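Side-chain contacts in dehydroquinate synthase (Thermus thermophilus, PDB 1UJN), which probably catalyses the conversion of 3-deoxy-D-arabino-heptulosonate 7-phosphate to 3-dehydroquinate and phosphate in chorismate biosynthesis, using NAD and a divalent metal such as zinc or cobalt: residues Y257-G262 and D269-V274; E173-G178 and Y253-A258; L227-T232 and V312-P317; R263-E268 and R323-G328; H243-G248 and P284-L289. All coordinates share one frame; numbering follows the deposited sequence.

Contact 1 of 5, residues Y257-G262 and D269-V274; sequences YAALLG and DLLPPV
Leu260 and Leu271 meet at about a right angle, one branch of each doing the touching: CD2 of Leu260 lies 3.6 Å from CD1 of Leu271. Leu260 sets out away from the 269-274 segment, yet with CG beside the backbone N (chi1 -68°) the side chain turns its CD2 methyl back to the neighbouring helix. Leu271 splits its two methyls between two residues. While CD1 takes Leu260, CD2 of Leu271 sits 4.0 Å from CB of Ala259 and also lies against the carbonyl oxygen of that residue.

The CB of Ala259 is directed toward the other segment, and the closest backbone approach is here, 5.7 Å between CA of Ala259 and CA of Leu270. This single methyl also meets CB of Leu270, and CB of Ala259 lies 4.3 Å from CG2 of Val274; its small size permits the close approach. The polar link is made through water: one molecule accepts from Leu270 N, giving that N-cap residue's amide a partner, and lies within hydrogen-bonding distance of Ala259 O.

The contact closes the turn between helix 247-264 and helix 271-281, two helices in succession in the C-terminal part of the enzyme. Trp337 of helix 327-342 packs on Leu260, and Glu340 of that helix touches Leu271; Pro314, on strand 311-314, and Pro317 beyond it pack against Leu270.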
# COMPACT_ATOMS: atom_id res chain seq x y z
N TYR A 257 -25.63 -2.81 24.47
CA TYR A 257 -24.69 -2.91 25.57
C TYR A 257 -24.15 -1.53 25.92
O TYR A 257 -24.07 -1.17 27.10
CB TYR A 257 -23.53 -3.84 25.20
CG TYR A 257 -22.64 -4.19 26.38
CD1 TYR A 257 -23.10 -5.00 27.42
CD2 TYR A 257 -21.33 -3.72 26.45
CE1 TYR A 257 -22.28 -5.33 28.50
CE2 TYR A 257 -20.50 -4.05 27.52
CZ TYR A 257 -20.98 -4.85 28.54
OH TYR A 257 -20.17 -5.17 29.61
N ALA A 258 -23.78 -0.76 24.90
CA ALA A 258 -23.26 0.59 25.10
C ALA A 258 -24.29 1.44 25.83
O ALA A 258 -23.95 2.20 26.74
CB ALA A 258 -22.91 1.22 23.76
N ALA A 259 -25.55 1.31 25.42
CA ALA A 259 -26.63 2.05 26.05
C ALA A 259 -26.73 1.70 27.53
O ALA A 259 -26.97 2.57 28.37
CB ALA A 259 -27.95 1.76 25.34
N LEU A 260 -26.54 0.42 27.86
CA LEU A 260 -26.61 -0.00 29.26
C LEU A 260 -25.43 0.54 30.06
O LEU A 260 -25.57 0.88 31.24
CB LEU A 260 -26.68 -1.53 29.35
CG LEU A 260 -28.01 -2.08 28.80
CD1 LEU A 260 -27.92 -3.58 28.61
CD2 LEU A 260 -29.15 -1.71 29.76
N LEU A 261 -24.27 0.63 29.43
CA LEU A 261 -23.09 1.18 30.11
C LEU A 261 -23.35 2.65 30.40
O LEU A 261 -23.03 3.16 31.48
CB LEU A 261 -21.85 1.05 29.22
CG LEU A 261 -21.38 -0.37 28.89
CD1 LEU A 261 -20.24 -0.32 27.90
CD2 LEU A 261 -20.95 -1.07 30.17
N GLY A 262 -23.94 3.34 29.42
CA GLY A 262 -24.24 4.75 29.59
C GLY A 262 -25.23 4.98 30.72
O GLY A 262 -25.08 5.92 31.51
N ASP A 269 -31.40 8.06 29.33
CA ASP A 269 -31.92 6.76 28.93
C ASP A 269 -31.96 6.63 27.41
O ASP A 269 -32.73 7.31 26.74
CB ASP A 269 -33.32 6.56 29.53
CG ASP A 269 -33.92 5.22 29.19
OD1 ASP A 269 -33.16 4.24 29.04
OD2 ASP A 269 -35.16 5.13 29.09
N LEU A 270 -31.11 5.76 26.87
CA LEU A 270 -31.05 5.55 25.43
C LEU A 270 -31.53 4.15 25.04
O LEU A 270 -31.36 3.73 23.89
CB LEU A 270 -29.61 5.75 24.92
CG LEU A 270 -29.00 7.13 25.10
CD1 LEU A 270 -27.57 7.13 24.58
CD2 LEU A 270 -29.84 8.17 24.37
N LEU A 271 -32.11 3.44 25.99
CA LEU A 271 -32.60 2.09 25.73
C LEU A 271 -33.80 2.04 24.79
O LEU A 271 -33.89 1.15 23.94
CB LEU A 271 -32.94 1.38 27.04
CG LEU A 271 -31.76 0.81 27.86
CD1 LEU A 271 -31.12 -0.33 27.09
CD2 LEU A 271 -30.75 1.90 28.15
N PRO A 272 -34.75 2.99 24.92
CA PRO A 272 -35.92 2.97 24.03
C PRO A 272 -35.56 2.98 22.54
O PRO A 272 -36.02 2.12 21.78
CB PRO A 272 -36.70 4.21 24.46
CG PRO A 272 -36.41 4.27 25.92
CD PRO A 272 -34.92 4.00 25.97
N PRO A 273 -34.74 3.95 22.11
CA PRO A 273 -34.36 4.01 20.69
C PRO A 273 -33.70 2.72 20.21
O PRO A 273 -33.98 2.24 19.11
CB PRO A 273 -33.40 5.20 20.64
CG PRO A 273 -33.84 6.05 21.79
CD PRO A 273 -34.10 5.04 22.86
N VAL A 274 -32.83 2.16 21.05
CA VAL A 274 -32.13 0.93 20.69
C VAL A 274 -33.05 -0.28 20.71
O VAL A 274 -32.90 -1.19 19.89
CB VAL A 274 -30.92 0.69 21.63
CG1 VAL A 274 -30.22 -0.61 21.26
CG2 VAL A 274 -29.94 1.85 21.51
O HOH W 1 -28.83 4.77 28.16

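Contact 2 of 5, residues E173-G178 and Y253-A258; sequences EAFKHG and YGLLYA
Phe175 and Leu255 join helix 164-181 to helix 247-264 within the helical C-terminal part of dehydroquinate synthase. The join is a small helix-helix contact, with the nearest CA atoms, those of Lys176 and Leu255, 7.7 Å apart.

The apolar part rests on Leu255, which points at the other helix and offers a different methyl to each partner. CD1 of Leu255 meets CD2 of Phe175 at 3.9 Å, approaching the ring obliquely, and the two side chains run antiparallel alongside one another. A chi1 of -177° in Phe175 carries the ring out beside the leucine; Leu277 of helix 271-281 also touches it. The other methyl of Leu255, CD2, lies 4.3 Å from CG of Lys176, against the aliphatic part of that chain.

The polar part belongs to the far end of the lysine, which leads away from Leu255. After two extended torsions the chain bends at chi3 (67°) and brings NZ to a salt bridge with Glu173, one helical turn earlier, and to a hydrogen bond with Leu227 O. Glu173 is a predicted zinc ligand together with His231 and His247, so the lysine probably helps position this carboxylate. NZ of Lys176 lies 3.1 Å from OE2 of Glu173, meeting that oxygen from above the carboxylate plane.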
# COMPACT_ATOMS: atom_id res chain seq x y z
N GLU A 173 -25.75 1.06 10.97
CA GLU A 173 -24.57 1.91 10.98
C GLU A 173 -24.98 3.38 10.95
O GLU A 173 -24.33 4.23 11.57
CB GLU A 173 -23.69 1.59 9.76
CG GLU A 173 -22.20 1.56 10.05
CD GLU A 173 -21.80 0.39 10.94
OE1 GLU A 173 -21.40 -0.67 10.40
OE2 GLU A 173 -21.89 0.51 12.17
N ALA A 174 -26.04 3.69 10.21
CA ALA A 174 -26.54 5.06 10.12
C ALA A 174 -27.06 5.47 11.50
O ALA A 174 -26.84 6.59 11.97
CB ALA A 174 -27.66 5.14 9.08
N PHE A 175 -27.77 4.54 12.13
CA PHE A 175 -28.33 4.74 13.46
C PHE A 175 -27.19 5.08 14.41
O PHE A 175 -27.31 5.98 15.25
CB PHE A 175 -29.02 3.45 13.92
CG PHE A 175 -29.70 3.56 15.25
CD1 PHE A 175 -31.07 3.82 15.33
CD2 PHE A 175 -28.98 3.40 16.43
CE1 PHE A 175 -31.71 3.91 16.57
CE2 PHE A 175 -29.61 3.49 17.67
CZ PHE A 175 -30.98 3.74 17.74
N LYS A 176 -26.09 4.36 14.27
CA LYS A 176 -24.91 4.57 15.10
C LYS A 176 -24.40 6.01 14.92
O LYS A 176 -24.06 6.68 15.90
CB LYS A 176 -23.82 3.58 14.70
CG LYS A 176 -22.58 3.62 15.58
CD LYS A 176 -21.46 2.79 14.98
CE LYS A 176 -20.96 3.41 13.68
NZ LYS A 176 -19.80 2.66 13.11
N HIS A 177 -24.35 6.48 13.67
CA HIS A 177 -23.91 7.85 13.40
C HIS A 177 -24.85 8.83 14.09
O HIS A 177 -24.43 9.91 14.54
CB HIS A 177 -23.91 8.15 11.90
CG HIS A 177 -22.92 7.36 11.11
ND1 HIS A 177 -22.93 7.31 9.73
CD2 HIS A 177 -21.90 6.56 11.51
CE1 HIS A 177 -21.95 6.53 9.31
NE2 HIS A 177 -21.32 6.06 10.37
N GLY A 178 -26.12 8.46 14.17
CA GLY A 178 -27.11 9.30 14.81
C GLY A 178 -26.77 9.51 16.27
O GLY A 178 -26.84 10.64 16.79
N TYR A 253 -26.37 -5.28 18.53
CA TYR A 253 -26.26 -5.89 19.86
C TYR A 253 -25.29 -5.08 20.72
O TYR A 253 -25.53 -4.89 21.91
CB TYR A 253 -25.75 -7.34 19.74
CG TYR A 253 -26.81 -8.35 19.37
CD1 TYR A 253 -26.64 -9.21 18.28
CD2 TYR A 253 -27.97 -8.48 20.13
CE1 TYR A 253 -27.59 -10.18 17.97
CE2 TYR A 253 -28.93 -9.44 19.82
CZ TYR A 253 -28.73 -10.29 18.75
OH TYR A 253 -29.67 -11.25 18.47
N GLY A 254 -24.21 -4.61 20.11
CA GLY A 254 -23.22 -3.82 20.83
C GLY A 254 -23.78 -2.47 21.25
O GLY A 254 -23.39 -1.93 22.29
N LEU A 255 -24.70 -1.93 20.46
CA LEU A 255 -25.32 -0.65 20.77
C LEU A 255 -26.18 -0.76 22.02
O LEU A 255 -26.26 0.18 22.82
CB LEU A 255 -26.17 -0.17 19.60
CG LEU A 255 -25.37 0.22 18.35
CD1 LEU A 255 -26.31 0.66 17.25
CD2 LEU A 255 -24.40 1.33 18.70
N LEU A 256 -26.85 -1.90 22.19
CA LEU A 256 -27.68 -2.11 23.37
C LEU A 256 -26.77 -2.14 24.59
O LEU A 256 -27.08 -1.55 25.63
CB LEU A 256 -28.45 -3.42 23.26
CG LEU A 256 -29.30 -3.78 24.48
CD1 LEU A 256 -30.35 -2.70 24.70
CD2 LEU A 256 -29.96 -5.13 24.27
N TYR A 257 -25.63 -2.81 24.47
CA TYR A 257 -24.69 -2.91 25.57
C TYR A 257 -24.15 -1.53 25.92
O TYR A 257 -24.07 -1.17 27.10
CB TYR A 257 -23.53 -3.84 25.20
CG TYR A 257 -22.64 -4.19 26.38
CD1 TYR A 257 -23.10 -5.00 27.42
CD2 TYR A 257 -21.33 -3.72 26.45
CE1 TYR A 257 -22.28 -5.33 28.50
CE2 TYR A 257 -20.50 -4.05 27.52
CZ TYR A 257 -20.98 -4.85 28.54
OH TYR A 257 -20.17 -5.17 29.61
N ALA A 258 -23.78 -0.76 24.90
CA ALA A 258 -23.26 0.59 25.10
C ALA A 258 -24.29 1.44 25.83
O ALA A 258 -23.95 2.20 26.74
CB ALA A 258 -22.91 1.22 23.76

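Contact 3 of 5, residues L227-T232 and V312-P317; sequences LNLGHT and VVPLAP
A chi1 of 175° turns the branch of Leu229 opposite its amide nitrogen, and chi2 at 64° then swings the CD1 methyl onto the strand that carries Val312. In Val312 the first torsion (177°) sets CG1 beside Leu229 and CG2 toward the peptide between Asn228 and Leu229. CD1 of Leu229 lies 3.7 Å from CG1 of Val312, and equally far from CD of Pro314, while 3.4 Å separates it from the carbonyl oxygen of Val312. Pro314 meets the methyl through its CD, the two side chains crossing at a slant. An alanine in place of Val312 would remove both methyls and is likely to leave a gap beside Leu229 and the 228-229 peptide, giving the leucine more freedom to turn.

Two waters tie the backbones together. One accepts from Val312 N, donates to Asn228 O and also pairs with Thr232 OG1; the other accepts from Gly230 N and donates to Val312 O at 2.7 Å. The strand edge thereby reaches the loop that leads into helix 231-240.

Leu229 O takes a bond of 3.0 Å from ND1 of His231, lying in the plane of the imidazole although the donor stands above the carbonyl plane. This helps to fix the ring's rotation and probably leaves NE2 for the metal that His231 is predicted to bind; Leu229 would then be a second-shell residue, its carbonyl probably orienting the ring.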
# COMPACT_ATOMS: atom_id res chain seq x y z
N LEU A 227 -16.62 6.32 16.35
CA LEU A 227 -17.21 5.47 15.31
C LEU A 227 -17.17 4.01 15.75
O LEU A 227 -17.84 3.15 15.16
CB LEU A 227 -16.45 5.65 13.99
CG LEU A 227 -16.49 7.05 13.37
CD1 LEU A 227 -15.47 7.14 12.25
CD2 LEU A 227 -17.89 7.34 12.85
N ASN A 228 -16.39 3.73 16.79
CA ASN A 228 -16.29 2.37 17.30
C ASN A 228 -17.37 2.06 18.33
O ASN A 228 -17.29 1.06 19.05
CB ASN A 228 -14.90 2.13 17.90
CG ASN A 228 -13.80 2.16 16.86
OD1 ASN A 228 -13.88 1.46 15.84
ND2 ASN A 228 -12.78 2.98 17.10
N LEU A 229 -18.38 2.92 18.39
CA LEU A 229 -19.49 2.73 19.32
C LEU A 229 -20.16 1.38 19.05
O LEU A 229 -20.56 1.11 17.91
CB LEU A 229 -20.51 3.86 19.16
CG LEU A 229 -21.81 3.79 19.98
CD1 LEU A 229 -21.50 3.87 21.48
CD2 LEU A 229 -22.72 4.94 19.56
N GLY A 230 -20.27 0.55 20.08
CA GLY A 230 -20.90 -0.75 19.94
C GLY A 230 -20.05 -1.82 19.28
O GLY A 230 -20.48 -2.96 19.12
N HIS A 231 -18.82 -1.46 18.90
CA HIS A 231 -17.93 -2.41 18.23
C HIS A 231 -17.08 -3.30 19.13
O HIS A 231 -16.59 -4.33 18.69
CB HIS A 231 -17.02 -1.66 17.25
CG HIS A 231 -17.70 -1.24 15.99
ND1 HIS A 231 -18.78 -0.38 15.97
CD2 HIS A 231 -17.46 -1.55 14.69
CE1 HIS A 231 -19.17 -0.18 14.73
NE2 HIS A 231 -18.38 -0.88 13.93
N THR A 232 -16.89 -2.91 20.39
CA THR A 232 -16.09 -3.72 21.30
C THR A 232 -16.80 -5.04 21.58
O THR A 232 -16.22 -6.11 21.45
CB THR A 232 -15.83 -2.98 22.64
OG1 THR A 232 -15.16 -1.74 22.38
CG2 THR A 232 -14.94 -3.83 23.55
N VAL A 312 -16.54 3.00 24.11
CA VAL A 312 -17.20 4.22 23.68
C VAL A 312 -18.56 4.17 24.38
O VAL A 312 -19.39 3.32 24.06
CB VAL A 312 -17.42 4.27 22.15
CG1 VAL A 312 -18.17 5.53 21.78
CG2 VAL A 312 -16.08 4.22 21.43
N VAL A 313 -18.76 5.07 25.34
CA VAL A 313 -19.99 5.12 26.10
C VAL A 313 -20.85 6.32 25.73
O VAL A 313 -20.40 7.46 25.84
CB VAL A 313 -19.70 5.19 27.63
CG1 VAL A 313 -21.01 5.19 28.42
CG2 VAL A 313 -18.82 4.03 28.05
N PRO A 314 -22.09 6.08 25.29
CA PRO A 314 -22.99 7.18 24.91
C PRO A 314 -23.78 7.65 26.14
O PRO A 314 -24.64 6.93 26.64
CB PRO A 314 -23.89 6.53 23.87
CG PRO A 314 -24.07 5.15 24.44
CD PRO A 314 -22.66 4.78 24.90
N LEU A 315 -23.47 8.85 26.62
CA LEU A 315 -24.17 9.39 27.79
C LEU A 315 -25.44 10.11 27.35
O LEU A 315 -26.39 10.26 28.11
CB LEU A 315 -23.25 10.34 28.56
CG LEU A 315 -21.96 9.70 29.09
CD1 LEU A 315 -21.13 10.75 29.80
CD2 LEU A 315 -22.30 8.56 30.04
N ALA A 316 -25.43 10.56 26.10
CA ALA A 316 -26.56 11.26 25.50
C ALA A 316 -26.25 11.38 24.02
O ALA A 316 -25.08 11.37 23.63
CB ALA A 316 -26.72 12.64 26.12
N PRO A 317 -27.28 11.48 23.17
CA PRO A 317 -26.99 11.60 21.73
C PRO A 317 -26.05 12.78 21.50
O PRO A 317 -26.32 13.90 21.93
CB PRO A 317 -28.38 11.84 21.13
CG PRO A 317 -29.28 11.07 22.06
CD PRO A 317 -28.73 11.45 23.42
O HOH W 2 -16.85 0.50 22.23
O HOH W 3 -19.35 0.95 22.76

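Contact 4 of 5, residues R263-E268 and R323-G328; sequences RALGGE and RPLPEG
A Schellman motif ends helix 247-264, and the first residue past that helix, Leu265, reaches across to Arg323 and Leu325 in the link between strand 319-323 and helix 327-342. One methyl does most of the touching: CD1 of Leu265 lies 3.7 Å from CD2 of Leu325, the two leucines crossing at a slant. That methyl, Leu265 CD1, also sits over one face of the Arg323 guanidinium, 3.9 Å from NH1, and CD2 of Leu265 approaches the same nitrogen.

In the Schellman motif Gly266 takes positive phi (81°), at which a side chain would run into the preceding carbonyl; its N bonds to Arg263 O, while Gly267 N bonds to Gly262 O. Leu265, just before this glycine, points toward the 323-328 segment.

Arg323 starts with CG between the backbone N and the carbonyl carbon (chi1 48°) and bends again at chi3, which folds the guanidinium back over its own chain. NE and NH2 of Arg323 both bond to Pro324 O, at 3.0 and 3.2 Å respectively, and this oxygen lies close to the guanidinium plane, which restrains the rotation of the group. CD2 of Leu325 rests on the same face of the guanidinium as Leu265 CD1, offset toward the rim. With a serine in place of Arg323, Pro324 O is likely to lose both donors and one flank of Leu265 its cover. Leu265 also touches Val313 of strand 311-314 and Leu329 of helix 327-342, and Leu325 packs on Trp311 and Leu330.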
# COMPACT_ATOMS: atom_id res chain seq x y z
N ARG A 263 -26.23 4.12 30.81
CA ARG A 263 -27.24 4.25 31.85
C ARG A 263 -26.62 4.09 33.23
O ARG A 263 -26.90 4.86 34.15
CB ARG A 263 -28.34 3.20 31.66
CG ARG A 263 -29.55 3.40 32.56
CD ARG A 263 -30.52 2.24 32.43
NE ARG A 263 -29.96 1.00 32.96
CZ ARG A 263 -30.57 -0.19 32.92
NH1 ARG A 263 -31.77 -0.30 32.36
NH2 ARG A 263 -29.98 -1.25 33.44
N ALA A 264 -25.75 3.09 33.37
CA ALA A 264 -25.08 2.82 34.64
C ALA A 264 -24.19 3.97 35.08
O ALA A 264 -23.97 4.16 36.28
CB ALA A 264 -24.26 1.54 34.52
N LEU A 265 -23.67 4.72 34.11
CA LEU A 265 -22.79 5.85 34.41
C LEU A 265 -23.56 7.16 34.55
O LEU A 265 -22.97 8.24 34.50
CB LEU A 265 -21.72 6.00 33.32
CG LEU A 265 -20.68 4.88 33.25
CD1 LEU A 265 -19.66 5.22 32.17
CD2 LEU A 265 -19.98 4.72 34.60
N GLY A 266 -24.87 7.06 34.71
CA GLY A 266 -25.69 8.25 34.88
C GLY A 266 -26.07 9.00 33.62
O GLY A 266 -26.48 10.16 33.68
N GLY A 267 -25.95 8.35 32.46
CA GLY A 267 -26.30 9.01 31.22
C GLY A 267 -27.80 9.01 31.01
O GLY A 267 -28.54 8.39 31.78
N GLU A 268 -28.26 9.70 29.97
CA GLU A 268 -29.69 9.75 29.67
C GLU A 268 -30.11 8.36 29.22
O GLU A 268 -29.29 7.56 28.77
CB GLU A 268 -29.98 10.75 28.56
CG GLU A 268 -29.36 12.13 28.77
CD GLU A 268 -29.92 13.16 27.81
OE1 GLU A 268 -30.17 12.82 26.63
OE2 GLU A 268 -30.09 14.33 28.23
N ARG A 323 -13.46 5.58 27.65
CA ARG A 323 -12.74 5.33 28.89
C ARG A 323 -12.84 3.87 29.33
O ARG A 323 -13.66 3.11 28.81
CB ARG A 323 -13.31 6.21 30.00
CG ARG A 323 -14.83 6.16 30.07
CD ARG A 323 -15.38 6.57 31.43
NE ARG A 323 -15.07 5.59 32.46
CZ ARG A 323 -15.60 5.59 33.69
NH1 ARG A 323 -16.46 6.53 34.04
NH2 ARG A 323 -15.26 4.65 34.56
N PRO A 324 -12.00 3.47 30.30
CA PRO A 324 -12.01 2.10 30.83
C PRO A 324 -13.11 2.01 31.88
O PRO A 324 -13.53 3.03 32.44
CB PRO A 324 -10.62 1.96 31.44
CG PRO A 324 -10.37 3.34 31.96
CD PRO A 324 -10.84 4.22 30.81
N LEU A 325 -13.59 0.80 32.16
CA LEU A 325 -14.65 0.63 33.14
C LEU A 325 -14.36 -0.49 34.13
O LEU A 325 -13.73 -1.49 33.78
CB LEU A 325 -15.97 0.35 32.43
CG LEU A 325 -16.47 1.43 31.46
CD1 LEU A 325 -17.60 0.87 30.60
CD2 LEU A 325 -16.94 2.64 32.24
N PRO A 326 -14.79 -0.33 35.39
CA PRO A 326 -14.55 -1.37 36.40
C PRO A 326 -15.23 -2.65 35.91
O PRO A 326 -16.37 -2.62 35.44
CB PRO A 326 -15.23 -0.81 37.65
CG PRO A 326 -15.12 0.67 37.46
CD PRO A 326 -15.46 0.84 36.00
N GLU A 327 -14.53 -3.78 36.00
CA GLU A 327 -15.09 -5.05 35.56
C GLU A 327 -16.47 -5.27 36.17
O GLU A 327 -17.35 -5.86 35.54
CB GLU A 327 -14.16 -6.21 35.94
CG GLU A 327 -14.72 -7.58 35.57
CD GLU A 327 -13.77 -8.71 35.92
OE1 GLU A 327 -14.15 -9.89 35.73
OE2 GLU A 327 -12.64 -8.42 36.38
N GLY A 328 -16.65 -4.80 37.40
CA GLY A 328 -17.92 -4.96 38.07
C GLY A 328 -19.06 -4.29 37.33
O GLY A 328 -20.20 -4.77 37.35

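Contact 5 of 5, residues H243-G248 and P284-L289; sequences HALPHG and PPLPPL
Neither segment is regular where they meet: residues 243-246 form a loop that enters helix 247-264 with Pro246 as N-cap, and 284-289 is an extended, proline-rich loop after helix 271-281. Their backbones come closest at Leu245 and Pro284, with 7.3 Å between CA atoms.

Leu245 makes the main contact by dividing its methyls. Its chi1 of 178° carries the branched end over to the other loop. There CD1 of Leu245 presses on CG of Pro284 at 3.4 Å, tighter than usual for two carbons, and CD2 of Leu245 meets CD2 of Leu286 at 3.8 Å. Both partners lie aslant to the leucine. CD of Pro246 adds a looser touch, 4.3 Å from CG of Pro284.

Tyr253, on the helix that Pro246 begins, packs against Leu245 and Leu286 and hydrogen-bonds through its OH to Pro284 O, while Trp337 and Leu341 of helix 327-342 also cover Leu286. The arrangement is apolar packing of two loops at the start of a helix whose first residue, His247, is a predicted zinc ligand of this dehydroquinate synthase.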
# COMPACT_ATOMS: atom_id res chain seq x y z
N HIS A 243 -18.08 -15.76 13.09
CA HIS A 243 -18.47 -14.82 12.06
C HIS A 243 -19.76 -15.14 11.33
O HIS A 243 -20.03 -14.61 10.25
CB HIS A 243 -17.30 -14.67 11.08
CG HIS A 243 -16.04 -14.23 11.74
ND1 HIS A 243 -14.99 -15.09 11.99
CD2 HIS A 243 -15.61 -13.00 12.12
CE1 HIS A 243 -13.97 -14.41 12.49
NE2 HIS A 243 -14.32 -13.14 12.57
N ALA A 244 -20.58 -16.00 11.93
CA ALA A 244 -21.87 -16.34 11.34
C ALA A 244 -22.78 -15.12 11.52
O ALA A 244 -23.62 -14.83 10.68
CB ALA A 244 -22.47 -17.56 12.03
N LEU A 245 -22.60 -14.42 12.64
CA LEU A 245 -23.41 -13.23 12.93
C LEU A 245 -22.96 -12.05 12.06
O LEU A 245 -21.83 -11.58 12.19
CB LEU A 245 -23.28 -12.86 14.42
CG LEU A 245 -24.02 -11.60 14.88
CD1 LEU A 245 -25.53 -11.83 14.82
CD2 LEU A 245 -23.59 -11.24 16.29
N PRO A 246 -23.83 -11.56 11.17
CA PRO A 246 -23.49 -10.44 10.29
C PRO A 246 -23.01 -9.21 11.07
O PRO A 246 -23.52 -8.92 12.16
CB PRO A 246 -24.80 -10.16 9.54
CG PRO A 246 -25.47 -11.51 9.52
CD PRO A 246 -25.21 -12.01 10.92
N HIS A 247 -22.05 -8.49 10.52
CA HIS A 247 -21.49 -7.31 11.17
C HIS A 247 -22.52 -6.32 11.71
O HIS A 247 -22.44 -5.90 12.86
CB HIS A 247 -20.55 -6.57 10.22
CG HIS A 247 -19.88 -5.39 10.84
ND1 HIS A 247 -18.91 -5.50 11.81
CD2 HIS A 247 -20.06 -4.06 10.65
CE1 HIS A 247 -18.52 -4.30 12.19
NE2 HIS A 247 -19.20 -3.40 11.50
N GLY A 248 -23.48 -5.94 10.86
CA GLY A 248 -24.50 -4.99 11.28
C GLY A 248 -25.33 -5.47 12.45
O GLY A 248 -25.74 -4.68 13.31
N PRO A 284 -30.45 -12.19 14.35
CA PRO A 284 -30.50 -13.63 14.64
C PRO A 284 -30.15 -13.89 16.11
O PRO A 284 -29.25 -13.26 16.67
CB PRO A 284 -29.46 -14.21 13.68
CG PRO A 284 -28.47 -13.10 13.54
CD PRO A 284 -29.35 -11.88 13.41
N PRO A 285 -30.88 -14.82 16.75
CA PRO A 285 -30.65 -15.17 18.16
C PRO A 285 -29.20 -15.57 18.40
O PRO A 285 -28.57 -16.19 17.55
CB PRO A 285 -31.63 -16.31 18.39
CG PRO A 285 -32.79 -15.92 17.52
CD PRO A 285 -32.09 -15.50 16.24
N LEU A 286 -28.69 -15.22 19.58
CA LEU A 286 -27.32 -15.52 19.95
C LEU A 286 -27.17 -16.80 20.76
O LEU A 286 -28.11 -17.27 21.39
CB LEU A 286 -26.74 -14.37 20.77
CG LEU A 286 -26.70 -12.99 20.11
CD1 LEU A 286 -26.22 -11.95 21.13
CD2 LEU A 286 -25.78 -13.03 18.90
N PRO A 287 -25.96 -17.40 20.73
CA PRO A 287 -25.68 -18.63 21.47
C PRO A 287 -25.41 -18.25 22.92
O PRO A 287 -25.02 -17.12 23.21
CB PRO A 287 -24.44 -19.16 20.78
CG PRO A 287 -23.70 -17.90 20.45
CD PRO A 287 -24.80 -17.01 19.91
N PRO A 288 -25.60 -19.19 23.86
CA PRO A 288 -25.34 -18.82 25.26
C PRO A 288 -23.94 -18.25 25.43
O PRO A 288 -22.98 -18.70 24.80
CB PRO A 288 -25.54 -20.14 26.01
CG PRO A 288 -25.30 -21.20 24.96
CD PRO A 288 -25.96 -20.61 23.74
N LEU A 289 -23.83 -17.23 26.27
CA LEU A 289 -22.55 -16.58 26.51
C LEU A 289 -22.42 -16.12 27.96
O LEU A 289 -23.36 -15.59 28.54
CB LEU A 289 -22.40 -15.40 25.55
CG LEU A 289 -23.72 -14.78 25.06
CD1 LEU A 289 -24.47 -14.15 26.22
CD2 LEU A 289 -23.43 -13.75 23.97

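Overall arrangement
All five contacts lie in the helical C-terminal part of the chain, and helix 247-264 connects them. Contact 5 is at its start, contact 2 midway, contact 1 further on and contact 4 at its end; contact 3 packs against it through Leu229 and Pro314. Contacts 2 and 3 have centres about 7 Å apart and contacts 1 and 2 about 9 Å, whereas contacts 4 and 5 are about 24 Å apart. Contacts 1 and 2 share Tyr257 and Ala258. Contacts 2, 3 and 5 contribute Glu173, His231 and His247, the predicted zinc ligands, so these three converge on the probable metal site while contacts 1 and 4 build the more distant packing.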